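Local coordinates for geranyltranstransferase (Stenotrophomonas maltophilia, PDB 7LBJ), which probably catalyses head-to-tail condensation of isoprenyl diphosphates, with magnesium as cofactor, to build farnesyl diphosphate or a longer linear prenyl diphosphate, at residues Met55-Val60 with Met79-Ile84; Leu221-Arg226 with Thr293-Arg298. All coordinates share one frame; numbering follows the deposited sequence.

Contact 1. Residues Met55-Val60 with Met79-Ile84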
ATOM      1  N   MET A  55     -16.212  -1.906 -12.196  1.00 16.71           N
ATOM      2  CA  MET A  55     -15.633  -1.774 -13.527  0.60 17.47           C
ATOM      3  C   MET A  55     -14.236  -2.374 -13.593  1.00 16.19           C
ATOM      4  O   MET A  55     -13.901  -3.078 -14.555  1.00 13.88           O
ATOM      5  CB  MET A  55     -15.606  -0.307 -13.937  0.60 18.38           C
ATOM      6  CG  MET A  55     -15.077  -0.069 -15.331  0.60 26.01           C
ATOM      7  SD  MET A  55     -16.225  -0.575 -16.631  0.60 43.25           S
ATOM      8  CE  MET A  55     -17.830  -0.530 -15.805  0.60 20.82           C
ATOM      9  N   ARG A  56     -13.418  -2.148 -12.563  1.00 14.54           N
ATOM     10  CA  ARG A  56     -12.048  -2.657 -12.629  1.00 12.99           C
ATOM     11  C   ARG A  56     -11.977  -4.179 -12.488  1.00 13.25           C
ATOM     12  O   ARG A  56     -11.267  -4.822 -13.283  1.00 12.44           O
ATOM     13  CB  ARG A  56     -11.195  -1.888 -11.612  1.00 10.19           C
ATOM     14  CG  ARG A  56     -11.118  -0.397 -12.030  1.00 13.78           C
ATOM     15  CD  ARG A  56     -10.685   0.524 -10.883  1.00 11.82           C
ATOM     16  NE  ARG A  56     -10.732   1.915 -11.296  1.00 13.59           N
ATOM     17  CZ  ARG A  56     -11.844   2.630 -11.393  1.00 18.23           C
ATOM     18  NH1 ARG A  56     -13.031   2.112 -11.085  1.00 16.71           N
ATOM     19  NH2 ARG A  56     -11.767   3.894 -11.800  1.00 16.86           N
ATOM     20  N   PRO A  57     -12.660  -4.821 -11.544  1.00 13.44           N
ATOM     21  CA  PRO A  57     -12.729  -6.296 -11.600  1.00 12.81           C
ATOM     22  C   PRO A  57     -13.251  -6.826 -12.926  1.00 14.95           C
ATOM     23  O   PRO A  57     -12.720  -7.814 -13.457  1.00 15.78           O
ATOM     24  CB  PRO A  57     -13.692  -6.643 -10.456  1.00 16.20           C
ATOM     25  CG  PRO A  57     -13.566  -5.522  -9.518  1.00 14.65           C
ATOM     26  CD  PRO A  57     -13.304  -4.286 -10.334  1.00 14.46           C
ATOM     27  N   LEU A  58     -14.292  -6.196 -13.474  1.00 12.56           N
ATOM     28  CA  LEU A  58     -14.851  -6.653 -14.745  0.53 14.35           C
ATOM     29  C   LEU A  58     -13.812  -6.587 -15.855  1.00 13.87           C
ATOM     30  O   LEU A  58     -13.736  -7.479 -16.707  1.00 14.19           O
ATOM     31  CB  LEU A  58     -16.078  -5.823 -15.114  0.53 15.11           C
ATOM     32  CG  LEU A  58     -17.341  -6.083 -14.299  0.53 16.50           C
ATOM     33  CD1 LEU A  58     -18.446  -5.169 -14.765  0.53 16.21           C
ATOM     34  CD2 LEU A  58     -17.750  -7.539 -14.439  0.53 16.62           C
ATOM     35  N   LEU A  59     -12.994  -5.542 -15.857  1.00 11.58           N
ATOM     36  CA  LEU A  59     -11.941  -5.461 -16.860  1.00 12.35           C
ATOM     37  C   LEU A  59     -10.934  -6.600 -16.707  1.00 13.94           C
ATOM     38  O   LEU A  59     -10.461  -7.147 -17.707  1.00 12.60           O
ATOM     39  CB  LEU A  59     -11.235  -4.111 -16.776  1.00 16.45           C
ATOM     40  CG  LEU A  59     -12.033  -2.913 -17.309  1.00 14.10           C
ATOM     41  CD1 LEU A  59     -11.430  -1.625 -16.746  1.00 17.32           C
ATOM     42  CD2 LEU A  59     -12.017  -2.874 -18.859  1.00 16.41           C
ATOM     43  N   VAL A  60     -10.572  -6.960 -15.466  1.00 12.31           N
ATOM     44  CA  VAL A  60      -9.664  -8.094 -15.266  1.00 11.13           C
ATOM     45  C   VAL A  60     -10.283  -9.370 -15.823  1.00 14.76           C
ATOM     46  O   VAL A  60      -9.654 -10.117 -16.585  1.00 14.42           O
ATOM     47  CB  VAL A  60      -9.312  -8.257 -13.769  1.00 11.99           C
ATOM     48  CG1 VAL A  60      -8.514  -9.549 -13.551  1.00 11.56           C
ATOM     49  CG2 VAL A  60      -8.508  -7.040 -13.263  1.00 11.61           C
ATOM     50  N   MET A  79      -9.729  -8.749  -7.420  1.00 12.08           N
ATOM     51  CA  MET A  79      -9.895  -8.113  -6.117  1.00 12.48           C
ATOM     52  C   MET A  79      -8.878  -6.996  -5.910  1.00 13.31           C
ATOM     53  O   MET A  79      -9.209  -5.939  -5.353  1.00 11.79           O
ATOM     54  CB  MET A  79      -9.770  -9.154  -4.999  1.00 13.96           C
ATOM     55  CG  MET A  79     -10.976 -10.055  -4.876  1.00 16.07           C
ATOM     56  SD  MET A  79     -10.889 -11.061  -3.366  1.00 18.21           S
ATOM     57  CE  MET A  79      -9.703 -12.279  -3.899  1.00 16.87           C
ATOM     58  N   SER A  80      -7.636  -7.206  -6.329  1.00 12.88           N
ATOM     59  CA  SER A  80      -6.603  -6.223  -6.007  1.00 10.05           C
ATOM     60  C   SER A  80      -6.927  -4.863  -6.624  1.00 12.07           C
ATOM     61  O   SER A  80      -6.713  -3.822  -5.992  1.00  9.82           O
ATOM     62  CB  SER A  80      -5.222  -6.711  -6.461  1.00 14.87           C
ATOM     63  OG  SER A  80      -5.059  -6.578  -7.869  1.00 15.47           O
ATOM     64  N   VAL A  81      -7.486  -4.842  -7.841  1.00 12.25           N
ATOM     65  CA  VAL A  81      -7.702  -3.529  -8.438  1.00 11.53           C
ATOM     66  C   VAL A  81      -8.894  -2.846  -7.794  1.00 14.46           C
ATOM     67  O   VAL A  81      -8.920  -1.609  -7.705  1.00 12.67           O
ATOM     68  CB  VAL A  81      -7.843  -3.600  -9.976  1.00 10.70           C
ATOM     69  CG1 VAL A  81      -6.534  -4.067 -10.600  1.00 12.55           C
ATOM     70  CG2 VAL A  81      -9.004  -4.517 -10.390  1.00 12.92           C
ATOM     71  N   GLU A  82      -9.894  -3.618  -7.339  1.00 13.76           N
ATOM     72  CA  GLU A  82     -11.035  -3.014  -6.653  1.00 13.05           C
ATOM     73  C   GLU A  82     -10.639  -2.503  -5.275  1.00 15.41           C
ATOM     74  O   GLU A  82     -11.156  -1.468  -4.832  1.00 13.02           O
ATOM     75  CB  GLU A  82     -12.196  -4.017  -6.545  1.00 12.91           C
ATOM     76  CG  GLU A  82     -13.526  -3.434  -6.060  1.00 14.20           C
ATOM     77  CD  GLU A  82     -14.162  -2.448  -7.040  1.00 15.59           C
ATOM     78  OE1 GLU A  82     -13.581  -2.192  -8.112  1.00 18.10           O
ATOM     79  OE2 GLU A  82     -15.258  -1.921  -6.745  1.00 19.51           O
ATOM     80  N   LEU A  83      -9.707  -3.206  -4.599  1.00 10.68           N
ATOM     81  CA  LEU A  83      -9.213  -2.746  -3.298  1.00 12.49           C
ATOM     82  C   LEU A  83      -8.391  -1.468  -3.422  1.00 12.39           C
ATOM     83  O   LEU A  83      -8.498  -0.572  -2.571  1.00 10.65           O
ATOM     84  CB  LEU A  83      -8.391  -3.854  -2.606  1.00 12.28           C
ATOM     85  CG  LEU A  83      -9.289  -5.029  -2.197  1.00 12.95           C
ATOM     86  CD1 LEU A  83      -8.454  -6.241  -1.823  1.00 15.53           C
ATOM     87  CD2 LEU A  83     -10.222  -4.650  -1.035  1.00 15.35           C
ATOM     88  N   ILE A  84      -7.557  -1.352  -4.460  1.00 10.37           N
ATOM     89  CA  ILE A  84      -6.845  -0.091  -4.657  1.00 10.82           C
ATOM     90  C   ILE A  84      -7.843   1.026  -4.924  1.00 13.33           C
ATOM     91  O   ILE A  84      -7.770   2.110  -4.335  1.00 12.54           O
ATOM     92  CB  ILE A  84      -5.807  -0.217  -5.784  1.00  9.25           C
ATOM     93  CG1 ILE A  84      -4.686  -1.185  -5.354  1.00 11.09           C
ATOM     94  CG2 ILE A  84      -5.215   1.158  -6.138  1.00 11.15           C
ATOM     95  CD1 ILE A  84      -3.958  -0.754  -4.071  1.00 13.33           C
TER
HETATM   96  O   HOH W   1     -13.957  -0.583 -10.182  1.00 15.42           O

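Contact 2. Residues Leu221-Arg226 with Thr293-Arg298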
ATOM      1  N   LEU A 221      -9.872   7.214 -20.436  1.00 14.26           N
ATOM      2  CA  LEU A 221     -10.235   8.593 -20.773  1.00 16.09           C
ATOM      3  C   LEU A 221     -11.719   8.698 -21.123  1.00 15.51           C
ATOM      4  O   LEU A 221     -12.407   9.611 -20.650  1.00 16.52           O
ATOM      5  CB  LEU A 221      -9.373   9.111 -21.926  1.00 15.63           C
ATOM      6  CG  LEU A 221      -9.633  10.561 -22.359  1.00 15.73           C
ATOM      7  CD1 LEU A 221      -9.471  11.503 -21.178  1.00 17.17           C
ATOM      8  CD2 LEU A 221      -8.696  11.021 -23.531  1.00 16.97           C
ATOM      9  N   ALA A 222     -12.238   7.754 -21.919  1.00 12.97           N
ATOM     10  CA  ALA A 222     -13.647   7.799 -22.291  1.00 15.56           C
ATOM     11  C   ALA A 222     -14.541   7.873 -21.064  1.00 19.89           C
ATOM     12  O   ALA A 222     -15.506   8.649 -21.029  1.00 18.90           O
ATOM     13  CB  ALA A 222     -14.010   6.580 -23.148  1.00 16.76           C
ATOM     14  N   PHE A 223     -14.247   7.061 -20.050  1.00 17.15           N
ATOM     15  CA  PHE A 223     -15.060   7.062 -18.841  1.00 19.92           C
ATOM     16  C   PHE A 223     -15.127   8.462 -18.237  1.00 20.02           C
ATOM     17  O   PHE A 223     -16.190   8.920 -17.806  1.00 18.00           O
ATOM     18  CB  PHE A 223     -14.461   6.055 -17.855  1.00 27.95           C
ATOM     19  CG  PHE A 223     -15.340   5.725 -16.699  1.00 33.58           C
ATOM     20  CD1 PHE A 223     -16.289   4.718 -16.804  1.00 33.96           C
ATOM     21  CD2 PHE A 223     -15.200   6.391 -15.484  1.00 37.36           C
ATOM     22  CE1 PHE A 223     -17.099   4.382 -15.718  1.00 41.55           C
ATOM     23  CE2 PHE A 223     -16.019   6.072 -14.393  1.00 41.88           C
ATOM     24  CZ  PHE A 223     -16.969   5.063 -14.514  1.00 43.66           C
ATOM     25  N   GLN A 224     -14.000   9.168 -18.227  1.00 18.56           N
ATOM     26  CA  GLN A 224     -13.962  10.481 -17.596  1.00 19.70           C
ATOM     27  C   GLN A 224     -14.638  11.556 -18.448  1.00 21.63           C
ATOM     28  O   GLN A 224     -15.308  12.439 -17.907  1.00 20.94           O
ATOM     29  CB  GLN A 224     -12.512  10.868 -17.299  1.00 18.73           C
ATOM     30  CG  GLN A 224     -12.396  12.190 -16.578  1.00 23.82           C
ATOM     31  CD  GLN A 224     -13.048  12.154 -15.208  1.00 25.05           C
ATOM     32  OE1 GLN A 224     -12.944  11.155 -14.499  1.00 23.43           O
ATOM     33  NE2 GLN A 224     -13.746  13.237 -14.838  1.00 25.15           N
ATOM     34  N   VAL A 225     -14.453  11.525 -19.771  1.00 16.54           N
ATOM     35  CA  VAL A 225     -15.180  12.462 -20.637  1.00 17.01           C
ATOM     36  C   VAL A 225     -16.687  12.283 -20.460  1.00 20.15           C
ATOM     37  O   VAL A 225     -17.436  13.259 -20.314  1.00 21.56           O
ATOM     38  CB  VAL A 225     -14.752  12.273 -22.104  1.00 16.70           C
ATOM     39  CG1 VAL A 225     -15.575  13.168 -23.035  1.00 17.01           C
ATOM     40  CG2 VAL A 225     -13.249  12.576 -22.267  1.00 16.49           C
ATOM     41  N   ARG A 226     -17.154  11.026 -20.456  1.00 18.94           N
ATOM     42  CA  ARG A 226     -18.578  10.758 -20.232  1.00 20.66           C
ATOM     43  C   ARG A 226     -19.042  11.324 -18.899  1.00 24.97           C
ATOM     44  O   ARG A 226     -20.125  11.925 -18.810  1.00 26.77           O
ATOM     45  CB  ARG A 226     -18.845   9.245 -20.284  1.00 20.77           C
ATOM     46  CG  ARG A 226     -20.303   8.834 -19.982  1.00 25.60           C
ATOM     47  CD  ARG A 226     -21.273   9.628 -20.846  1.00 37.40           C
ATOM     48  NE  ARG A 226     -22.650   9.146 -20.783  1.00 42.87           N
ATOM     49  CZ  ARG A 226     -23.680   9.745 -21.373  1.00 48.12           C
ATOM     50  NH1 ARG A 226     -23.527  10.873 -22.059  1.00 41.00           N
ATOM     51  NH2 ARG A 226     -24.891   9.202 -21.276  1.00 47.81           N
ATOM     52  N   THR A 293     -18.639   0.048 -24.324  1.00 19.09           N
ATOM     53  CA  THR A 293     -19.945   0.670 -24.511  1.00 21.39           C
ATOM     54  C   THR A 293     -20.483   1.241 -23.202  1.00 23.94           C
ATOM     55  O   THR A 293     -21.036   2.341 -23.185  1.00 24.90           O
ATOM     56  CB  THR A 293     -20.919  -0.353 -25.101  1.00 25.29           C
ATOM     57  OG1 THR A 293     -20.398  -0.826 -26.354  1.00 22.98           O
ATOM     58  CG2 THR A 293     -22.306   0.255 -25.308  1.00 28.27           C
ATOM     59  N   LEU A 294     -20.327   0.513 -22.088  1.00 27.46           N
ATOM     60  CA  LEU A 294     -20.775   1.045 -20.800  1.00 24.32           C
ATOM     61  C   LEU A 294     -20.023   2.317 -20.429  1.00 26.83           C
ATOM     62  O   LEU A 294     -20.606   3.250 -19.873  1.00 28.10           O
ATOM     63  CB  LEU A 294     -20.598   0.002 -19.699  1.00 29.09           C
ATOM     64  CG  LEU A 294     -21.611  -1.146 -19.720  1.00 35.99           C
ATOM     65  CD1 LEU A 294     -21.274  -2.130 -18.602  1.00 37.55           C
ATOM     66  CD2 LEU A 294     -23.057  -0.641 -19.602  1.00 37.76           C
ATOM     67  N   ALA A 295     -18.723   2.373 -20.729  1.00 23.99           N
ATOM     68  CA  ALA A 295     -17.957   3.570 -20.402  1.00 27.01           C
ATOM     69  C   ALA A 295     -18.452   4.786 -21.178  1.00 25.23           C
ATOM     70  O   ALA A 295     -18.292   5.920 -20.717  1.00 31.09           O
ATOM     71  CB  ALA A 295     -16.468   3.335 -20.669  1.00 26.56           C
ATOM     72  N   VAL A 296     -19.075   4.580 -22.332  1.00 22.58           N
ATOM     73  CA  VAL A 296     -19.441   5.681 -23.219  1.00 23.72           C
ATOM     74  C   VAL A 296     -20.916   6.041 -23.068  1.00 29.20           C
ATOM     75  O   VAL A 296     -21.315   7.198 -23.274  1.00 29.02           O
ATOM     76  CB  VAL A 296     -19.094   5.301 -24.669  1.00 23.63           C
ATOM     77  CG1 VAL A 296     -19.723   6.251 -25.665  1.00 34.22           C
ATOM     78  CG2 VAL A 296     -17.565   5.252 -24.827  1.00 23.59           C
ATOM     79  N   GLU A 297     -21.743   5.060 -22.700  1.00 27.78           N
ATOM     80  CA  GLU A 297     -23.185   5.177 -22.881  1.00 32.83           C
ATOM     81  C   GLU A 297     -24.000   5.101 -21.604  1.00 44.62           C
ATOM     82  O   GLU A 297     -25.205   5.374 -21.658  1.00 52.05           O
ATOM     83  CB  GLU A 297     -23.693   4.084 -23.832  1.00 36.89           C
ATOM     84  CG  GLU A 297     -22.965   4.054 -25.162  1.00 38.02           C
ATOM     85  CD  GLU A 297     -23.770   3.389 -26.250  1.00 48.02           C
ATOM     86  OE1 GLU A 297     -24.916   2.967 -25.972  1.00 44.85           O
ATOM     87  OE2 GLU A 297     -23.249   3.287 -27.383  1.00 60.54           O
ATOM     88  N   ARG A 298     -23.405   4.735 -20.473  1.00 47.33           N
ATOM     89  CA  ARG A 298     -24.192   4.594 -19.256  1.00 55.08           C
ATOM     90  C   ARG A 298     -24.832   5.927 -18.873  1.00 60.96           C
ATOM     91  O   ARG A 298     -24.291   7.007 -19.139  1.00 55.00           O
ATOM     92  CB  ARG A 298     -23.322   4.069 -18.114  1.00 54.90           C
ATOM     93  CG  ARG A 298     -22.394   5.111 -17.519  1.00 60.32           C
ATOM     94  CD  ARG A 298     -21.140   4.492 -16.913  1.00 59.52           C
ATOM     95  NE  ARG A 298     -20.228   5.531 -16.453  1.00 55.00           N
ATOM     96  CZ  ARG A 298     -19.512   6.289 -17.266  1.00 39.97           C
ATOM     97  NH1 ARG A 298     -19.554   6.122 -18.572  1.00 46.00           N
ATOM     98  NH2 ARG A 298     -18.743   7.245 -16.754  1.00 40.59           N
TER

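Contact 1. Residues Met55-Val60 with Met79-Ile84
Arg-56, Pro-57 and Val-60 on one helix meet Val-81 and Glu-82 on the other, a nearly antiparallel pair whose axes come within 8.0 Å at 158°. All five residues are buried. The apolar part centres on a single methyl, Val-81 CG2. With CG1 anti to the carbonyl carbon (chi1 -65°), CG2 takes the crowded position between the backbone N and the carbonyl carbon, and from there reaches across to Arg-56 CB at 3.6 Å. The same methyl meets Val-60 CG2 at 3.9 Å, so one branch of Val-81 settles between residues a helical turn apart.

Beside this lies a packing of ring against acid. Glu-82 crosses Pro-57 at about a right angle, with its CB 3.6 Å from Pro-57 CG. A bend at chi2 (67°) brings the carboxylate to the CD rim of the proline ring, with Glu-82 OE1 3.1 Å from Pro-57 CD, a carbon next to the ring nitrogen.

The polar link runs through one water. It donates to Glu-82 OE1 at 2.6 Å and accepts from two donors of a single residue, Arg-56 N at 2.9 Å and Arg-56 NH1 at 3.0 Å, the latter in the guanidinium plane. A backbone N-H in the first turn of the helix and a side-chain N-H thus share one acceptor, and the acid is tied to both without touching the guanidinium. The other carboxylate oxygen, OE2, forms a salt bridge with Arg-54, so the two oxygens of Glu-82 serve different arginines.

Those arginines and Pro-57 belong to the family's GGKRxRP sequence, which in related enzymes helps to hold isopentenyl diphosphate. A buried glutamate that braces this signature from the neighbouring helix is consistent with a second-shell role in the all-helical prenyl synthase fold.

Contact 2. Residues Leu221-Arg226 with Thr293-Arg298
Helix 206-233, which carries the second aspartate-rich motif (DDxxD) of the prenyl synthases, is joined here to the last turn of helix 286-297, close to the C-terminus. Phe-223 and Arg-298 make the central contact. The guanidinium lies flat on one face of the ring, the planes only 15° apart, with Arg-298 CZ 3.9 Å from the ring centroid in a cation-pi stack. Phe-223 CG, anti to the backbone N (chi1 -167°), sets the ring to receive it, while Ala-295 CB sits near the ring edge, 4.1 Å from Phe-223 CD1. Arg-298 NH2 also donates to Phe-223 O at 3.2 Å.

A second arginine returns the grip. Arg-226 holds the single atom Arg-298 O side-on, through its NE at 3.2 Å and its NH2 at 3.1 Å. The acceptor lies in the guanidinium plane, but Arg-226 NH2 stands well above the plane of the Arg-298 carbonyl. The two arginine chains slide past each other in opposite directions, their guanidinium planes 65° apart. Away from the arginines, Ala-222 CB packs on Val-296 CG2 at 4.1 Å.

Arg-298 NH2 further forms a salt bridge with Asp-227, the first aspartate of the motif. Stacking, carbonyl and carboxylate together fix this guanidinium as a probable second-shell support of the DDxxD site.

Overall arrangement
The two contacts follow one another along the chain and lie at different depths: contact 1 is about 6 Å from the chain centre, contact 2 about 13 Å. Their centres are about 17 Å apart, and their nearest atoms, about 5 Å apart, do not touch. Each nevertheless involves a helix bearing one of the family's aspartate-rich motifs. Helix 75-92 of contact 1 runs into the first, and helix 206-233 of contact 2 carries the second; in related enzymes both bind magnesium around the allylic diphosphate. Together the pair illustrates how charged residues in or next to the sequence signatures of the active site can be positioned by neighbouring helices.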